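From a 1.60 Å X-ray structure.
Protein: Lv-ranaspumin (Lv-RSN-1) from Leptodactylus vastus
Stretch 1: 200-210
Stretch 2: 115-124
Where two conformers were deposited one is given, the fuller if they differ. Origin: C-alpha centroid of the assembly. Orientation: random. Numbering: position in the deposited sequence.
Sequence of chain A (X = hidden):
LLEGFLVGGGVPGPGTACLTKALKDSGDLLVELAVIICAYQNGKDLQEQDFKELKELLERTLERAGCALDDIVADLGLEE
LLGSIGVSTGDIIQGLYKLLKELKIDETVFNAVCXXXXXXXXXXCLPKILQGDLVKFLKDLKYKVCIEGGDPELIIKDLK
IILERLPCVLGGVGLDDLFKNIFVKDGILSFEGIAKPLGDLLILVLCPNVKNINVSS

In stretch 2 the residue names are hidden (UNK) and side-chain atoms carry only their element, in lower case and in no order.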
ATOM      1  N   ASP A 200      13.294   8.578   9.494  1.00 20.92           N
ATOM      2  CA  ASP A 200      12.164   9.501   9.469  1.00 25.79           C
ATOM      3  C   ASP A 200      10.926   8.850   8.879  1.00 20.61           C
ATOM      4  O   ASP A 200       9.825   8.992   9.406  1.00 22.27           O
ATOM      5  CB  ASP A 200      12.498  10.739   8.631  1.00 25.33           C
ATOM      6  CG  ASP A 200      13.452  11.674   9.327  1.00 40.39           C
ATOM      7  OD1 ASP A 200      13.650  11.513  10.547  1.00 32.65           O
ATOM      8  OD2 ASP A 200      13.994  12.574   8.647  1.00 40.28           O
ATOM      9  N   LEU A 201      11.111   8.145   7.773  1.00 20.64           N
ATOM     10  CA  LEU A 201       9.998   7.463   7.126  1.00 21.84           C
ATOM     11  C   LEU A 201       9.376   6.444   8.081  1.00 20.52           C
ATOM     12  O   LEU A 201       8.149   6.373   8.224  1.00 20.64           O
ATOM     13  CB  LEU A 201      10.468   6.808   5.828  1.00 22.01           C
ATOM     14  CG  LEU A 201       9.425   6.000   5.055  1.00 26.30           C
ATOM     15  CD1 LEU A 201       8.319   6.911   4.553  1.00 30.64           C
ATOM     16  CD2 LEU A 201      10.083   5.271   3.909  1.00 28.52           C
ATOM     17  N   LEU A 202      10.210   5.650   8.744  0.57 22.27           N
ATOM     18  CA  LEU A 202       9.705   4.659   9.697  0.57 21.95           C
ATOM     19  C   LEU A 202       8.986   5.331  10.845  0.57 21.70           C
ATOM     20  O   LEU A 202       7.824   5.048  11.125  0.57 21.65           O
ATOM     21  CB  LEU A 202      10.844   3.814  10.262  0.57 21.89           C
ATOM     22  CG  LEU A 202      11.337   2.667   9.397  0.57 22.96           C
ATOM     23  CD1 LEU A 202      12.589   2.075  10.012  0.57 21.37           C
ATOM     24  CD2 LEU A 202      10.253   1.605   9.275  0.57 22.24           C
ATOM     25  N   ILE A 203       9.686   6.237  11.508  1.00 20.32           N
ATOM     26  CA  ILE A 203       9.167   6.820  12.738  1.00 26.50           C
ATOM     27  C   ILE A 203       7.989   7.782  12.536  1.00 26.48           C
ATOM     28  O   ILE A 203       7.015   7.746  13.292  1.00 29.01           O
ATOM     29  CB  ILE A 203      10.307   7.500  13.525  1.00 27.24           C
ATOM     30  CG1 ILE A 203      11.337   6.443  13.951  1.00 33.07           C
ATOM     31  CG2 ILE A 203       9.761   8.283  14.716  1.00 33.23           C
ATOM     32  CD1 ILE A 203      12.696   7.007  14.343  1.00 33.77           C
ATOM     33  N   LEU A 204       8.066   8.631  11.517  1.00 23.50           N
ATOM     34  CA  LEU A 204       7.043   9.655  11.323  1.00 32.18           C
ATOM     35  C   LEU A 204       5.841   9.173  10.515  1.00 27.12           C
ATOM     36  O   LEU A 204       4.739   9.711  10.652  1.00 26.50           O
ATOM     37  CB  LEU A 204       7.636  10.883  10.625  1.00 29.05           C
ATOM     38  CG  LEU A 204       8.586  11.776  11.420  1.00 39.17           C
ATOM     39  CD1 LEU A 204       9.171  12.842  10.507  1.00 34.25           C
ATOM     40  CD2 LEU A 204       7.851  12.408  12.588  1.00 39.86           C
ATOM     41  N   VAL A 205       6.056   8.164   9.679  1.00 25.19           N
ATOM     42  CA  VAL A 205       5.073   7.790   8.668  1.00 22.35           C
ATOM     43  C   VAL A 205       4.621   6.332   8.792  1.00 22.93           C
ATOM     44  O   VAL A 205       3.443   6.042   9.033  1.00 21.59           O
ATOM     45  CB  VAL A 205       5.637   8.045   7.253  1.00 23.36           C
ATOM     46  CG1 VAL A 205       4.628   7.678   6.209  1.00 24.60           C
ATOM     47  CG2 VAL A 205       6.053   9.529   7.090  1.00 26.38           C
ATOM     48  N   LEU A 206       5.562   5.411   8.646  1.00 20.85           N
ATOM     49  CA  LEU A 206       5.197   3.988   8.580  1.00 19.23           C
ATOM     50  C   LEU A 206       4.694   3.408   9.907  1.00 21.19           C
ATOM     51  O   LEU A 206       3.662   2.719   9.951  1.00 19.44           O
ATOM     52  CB  LEU A 206       6.359   3.161   8.029  1.00 20.27           C
ATOM     53  CG  LEU A 206       6.701   3.420   6.559  1.00 21.09           C
ATOM     54  CD1 LEU A 206       8.018   2.747   6.195  1.00 23.73           C
ATOM     55  CD2 LEU A 206       5.564   2.936   5.649  1.00 23.76           C
ATOM     56  N   CYS A 207       5.415   3.653  10.990  1.00 20.58           N
ATOM     57  CA  CYS A 207       4.974   3.106  12.272  1.00 22.51           C
ATOM     58  C   CYS A 207       3.608   3.658  12.722  1.00 22.60           C
ATOM     59  O   CYS A 207       2.768   2.908  13.203  1.00 23.76           O
ATOM     60  CB  CYS A 207       6.054   3.249  13.351  1.00 24.78           C
ATOM     61  SG  CYS A 207       7.432   2.052  13.159  1.00 28.08           S
ATOM     62  N   PRO A 208       3.362   4.964  12.535  1.00 21.21           N
ATOM     63  CA  PRO A 208       2.012   5.427  12.873  1.00 22.80           C
ATOM     64  C   PRO A 208       0.932   4.796  11.989  1.00 22.18           C
ATOM     65  O   PRO A 208      -0.168   4.530  12.469  1.00 25.94           O
ATOM     66  CB  PRO A 208       2.099   6.935  12.630  1.00 21.68           C
ATOM     67  CG  PRO A 208       3.527   7.256  12.883  1.00 25.09           C
ATOM     68  CD  PRO A 208       4.282   6.098  12.305  1.00 19.06           C
ATOM     69  N   ASN A 209       1.249   4.539  10.726  1.00 21.36           N
ATOM     70  CA  ASN A 209       0.283   3.905   9.821  1.00 21.65           C
ATOM     71  C   ASN A 209      -0.040   2.489  10.247  1.00 22.01           C
ATOM     72  O   ASN A 209      -1.211   2.099  10.297  1.00 23.23           O
ATOM     73  CB  ASN A 209       0.813   3.918   8.385  1.00 23.58           C
ATOM     74  CG  ASN A 209      -0.185   3.371   7.371  1.00 34.81           C
ATOM     75  OD1 ASN A 209      -1.405   3.398   7.582  1.00 40.53           O
ATOM     76  ND2 ASN A 209       0.339   2.900   6.237  1.00 29.71           N
ATOM     77  N   VAL A 210       0.988   1.711  10.581  1.00 20.37           N
ATOM     78  CA  VAL A 210       0.737   0.304  10.859  1.00 20.92           C
ATOM     79  C   VAL A 210       0.056   0.135  12.213  1.00 25.36           C
ATOM     80  O   VAL A 210      -0.669  -0.835  12.431  1.00 30.13           O
ATOM     81  CB  VAL A 210       2.014  -0.563  10.726  1.00 21.20           C
ATOM     82  CG1 VAL A 210       2.645  -0.364   9.361  1.00 25.44           C
ATOM     83  CG2 VAL A 210       2.998  -0.234  11.815  1.00 21.88           C
ATOM     84  N   UNK A 115      -1.180   8.468   1.562  1.00 25.03           N
ATOM     85  CA  UNK A 115       0.029   9.260   1.794  1.00 22.02           C
ATOM     86  C   UNK A 115       1.294   8.392   1.794  1.00 23.66           C
ATOM     87  O   UNK A 115       2.308   8.758   1.191  1.00 24.44           O
ATOM     88  c   UNK A 115      -0.090  10.079   3.083  1.00 28.61           C
ATOM     89  o   UNK A 115      -1.463  11.806   4.007  1.00 41.28           O
ATOM     90  o   UNK A 115      -1.563  11.506   1.833  1.00 40.19           O
ATOM     91  c   UNK A 115      -1.112  11.211   2.965  1.00 37.91           C
ATOM     92  N   UNK A 116       1.224   7.230   2.445  1.00 20.70           N
ATOM     93  CA  UNK A 116       2.333   6.289   2.423  1.00 19.96           C
ATOM     94  C   UNK A 116       2.643   5.805   1.015  1.00 18.84           C
ATOM     95  O   UNK A 116       3.806   5.732   0.610  1.00 20.86           O
ATOM     96  c   UNK A 116       2.976   3.918   2.989  1.00 25.90           C
ATOM     97  c   UNK A 116       2.059   5.083   3.342  1.00 27.26           C
ATOM     98  c   UNK A 116       2.222   5.492   4.798  1.00 27.58           C
ATOM     99  N   UNK A 117       1.594   5.491   0.257  1.00 19.60           N
ATOM    100  CA  UNK A 117       1.772   5.017  -1.100  1.00 18.15           C
ATOM    101  C   UNK A 117       2.482   6.065  -1.953  1.00 19.99           C
ATOM    102  O   UNK A 117       3.360   5.728  -2.752  1.00 20.68           O
ATOM    103  c   UNK A 117       0.585   4.134  -3.177  1.00 22.82           C
ATOM    104  o   UNK A 117      -0.174   3.552  -0.964  1.00 21.37           O
ATOM    105  c   UNK A 117       0.412   4.607  -1.736  1.00 20.72           C
ATOM    106  N   UNK A 118       2.120   7.331  -1.755  1.00 23.59           N
ATOM    107  CA  UNK A 118       2.767   8.420  -2.472  1.00 22.06           C
ATOM    108  C   UNK A 118       4.263   8.456  -2.182  1.00 21.03           C
ATOM    109  O   UNK A 118       5.077   8.562  -3.097  1.00 23.30           O
ATOM    110  c   UNK A 118      -0.006  11.075  -2.039  1.00 32.39           C
ATOM    111  n   UNK A 118       0.073  13.550  -1.732  1.00 50.49           N
ATOM    112  c   UNK A 118       0.640  12.374  -2.453  1.00 38.47           C
ATOM    113  c   UNK A 118       2.115   9.764  -2.131  1.00 20.44           C
ATOM    114  c   UNK A 118       0.705   9.897  -2.675  1.00 26.86           C
ATOM    115  N   UNK A 119       4.617   8.332  -0.908  1.00 20.69           N
ATOM    116  CA  UNK A 119       6.012   8.329  -0.503  1.00 22.21           C
ATOM    117  C   UNK A 119       6.789   7.139  -1.068  1.00 24.30           C
ATOM    118  O   UNK A 119       7.941   7.274  -1.478  1.00 24.48           O
ATOM    119  c   UNK A 119       5.788   9.807   1.538  1.00 28.51           C
ATOM    120  c   UNK A 119       6.118   8.410   1.018  1.00 24.84           C
ATOM    121  c   UNK A 119       4.907  11.084   3.505  1.00 38.50           C
ATOM    122  c   UNK A 119       5.547   9.792   3.031  1.00 25.96           C
ATOM    123  n   UNK A 119       5.844  12.227   3.360  1.00 46.30           N
ATOM    124  N   UNK A 120       6.142   5.977  -1.133  1.00 22.06           N
ATOM    125  CA  UNK A 120       6.785   4.804  -1.717  1.00 22.67           C
ATOM    126  C   UNK A 120       7.001   4.928  -3.222  1.00 24.93           C
ATOM    127  O   UNK A 120       7.979   4.413  -3.748  1.00 25.63           O
ATOM    128  c   UNK A 120       7.391   1.189   0.647  1.00 43.25           C
ATOM    129  s   UNK A 120       7.293   2.941   0.986  1.00 34.66           S
ATOM    130  c   UNK A 120       5.996   3.536  -1.381  1.00 22.27           C
ATOM    131  c   UNK A 120       5.766   3.363   0.102  1.00 22.69           C
ATOM    132  N   UNK A 121       6.096   5.617  -3.919  1.00 22.33           N
ATOM    133  CA  UNK A 121       6.281   5.878  -5.338  1.00 21.89           C
ATOM    134  C   UNK A 121       7.502   6.772  -5.552  1.00 22.85           C
ATOM    135  O   UNK A 121       8.266   6.576  -6.495  1.00 30.16           O
ATOM    136  c   UNK A 121       5.036   6.547  -5.930  1.00 23.58           C
ATOM    137  c   UNK A 121       3.773   5.681  -5.987  1.00 27.61           C
ATOM    138  c   UNK A 121       3.971   4.503  -6.937  1.00 25.31           C
ATOM    139  c   UNK A 121       2.567   6.516  -6.391  1.00 24.16           C
ATOM    140  N   UNK A 122       7.680   7.744  -4.666  1.00 28.05           N
ATOM    141  CA  UNK A 122       8.797   8.678  -4.788  1.00 27.09           C
ATOM    142  C   UNK A 122      10.150   7.983  -4.556  1.00 35.97           C
ATOM    143  O   UNK A 122      11.205   8.535  -4.869  1.00 38.46           O
ATOM    144  c   UNK A 122       8.603   9.879  -3.859  1.00 29.20           C
ATOM    145  c   UNK A 122       7.588  10.883  -4.401  1.00 35.44           C
ATOM    146  o   UNK A 122       7.401  10.940  -5.635  1.00 41.77           O
ATOM    147  o   UNK A 122       6.983  11.620  -3.593  1.00 40.60           O
ATOM    148  N   UNK A 123      10.102   6.765  -4.025  1.00 28.67           N
ATOM    149  CA  UNK A 123      11.294   5.928  -3.856  1.00 29.40           C
ATOM    150  C   UNK A 123      11.438   4.852  -4.930  1.00 35.29           C
ATOM    151  O   UNK A 123      12.242   3.921  -4.791  1.00 35.53           O
ATOM    152  o   UNK A 123      11.857   7.396  -1.529  1.00 55.69           O
ATOM    153  n   UNK A 123      10.865   5.905  -0.179  1.00 43.22           N
ATOM    154  c   UNK A 123      11.358   6.286  -1.350  1.00 38.33           C
ATOM    155  c   UNK A 123      11.291   5.273  -2.475  1.00 32.47           C
ATOM    156  N   UNK A 124      10.643   4.978  -5.985  1.00 31.88           N
ATOM    157  CA  UNK A 124      10.674   4.061  -7.117  1.00 29.98           C
ATOM    158  C   UNK A 124      10.232   2.646  -6.729  1.00 31.82           C
ATOM    159  O   UNK A 124      10.728   1.654  -7.266  1.00 33.21           O
ATOM    160  c   UNK A 124      11.670   6.212  -8.989  1.00 46.64           C
ATOM    161  n   UNK A 124      12.762   8.342  -8.270  1.00 58.40           N
ATOM    162  c   UNK A 124      12.619   5.422  -8.107  1.00 40.78           C
ATOM    163  c   UNK A 124      12.295   7.529  -9.428  1.00 53.87           C
ATOM    164  c   UNK A 124      12.060   4.042  -7.777  1.00 37.83           C
TER

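Position 115 carries two side-chain carbons, the second bearing two oxygens: a carboxylate, hence Asp115. It points sideways to stretch 1, touches nothing there and lies exposed, where a charge costs little.

Position 116 has a single carbon forking at once into two more. Its CA-to-CB bond points toward the other helix, and its three carbons touch Val205, Leu206 and Asn209. This is Val116. CG2 lies 3.5 Å from Val205 CG1, CG1 lies 3.8 Å from Leu206 CD2, and CG2 is also 3.5 Å from Asn209 ND2. A short, branched, apolar side chain suits a buried place where the CA atoms of Val116 and Val205 are just 7.0 Å apart.

At position 117 one carbon bears an oxygen and a carbon, which identifies Thr117. It is out of reach of stretch 1, and its buried hydroxyl is hydrogen-bonded to a residue just outside the stretch.

Position 118 shows four carbons in a row ending in nitrogen: Lys118, out of reach of stretch 1 and exposed, where water can solvate its charged end.

Position 119 has the same unbranched chain, so it is Lys119, but its CA-to-CB bond points toward stretch 1. Its aliphatic part packs there, CD lying 3.9 Å from Val205 CG1 and 4.3 Å from Leu201 CD1. A lysine suits this exposed place because its methylenes can cover apolar neighbours while the chain ends in an amine.

Position 120 runs carbon, carbon, sulfur, carbon without a branch: Met120. It leaves sideways and its end comes nearer stretch 1, though no atom is within 4.5 Å. The flexible, apolar chain fits its buried surroundings.

Position 121 has four carbons forked at the second, Leu121, remote from stretch 1; only partly exposed, its apolar chain is partly sheltered by its own surroundings. Position 122 repeats the carboxylate pattern, two carbons and two oxygens: Asp122, also remote, its charge suited to an exposed place.

Position 123 has two carbons, the second carrying one oxygen and one nitrogen: the amide of Asn123. It points toward stretch 1, with ND2 4.2 Å from Leu201 CD2, a packing contact. Position 124, again four carbons ending in nitrogen, is Lys124, exposed and out of reach, its side chain free to stay in solvent. With a positive phi of 65°, it is the last residue of a type I turn that begins at Leu121 and is closed by Lys124 N to Leu121 O at 2.9 Å.

The contact works by apolar packing, with no hydrogen bond across it. The helices run roughly antiparallel, at 141°, with axes 10.5 Å apart at closest approach. Val116 packs among Val205, Leu206 and Asn209, while Lys119 and Asn123 extend the contact to Leu201. Asn209 ND2 pays a price, being buried without a hydrogen-bonding partner.

Stretch 2 (115-124) DVTKKMLDNK
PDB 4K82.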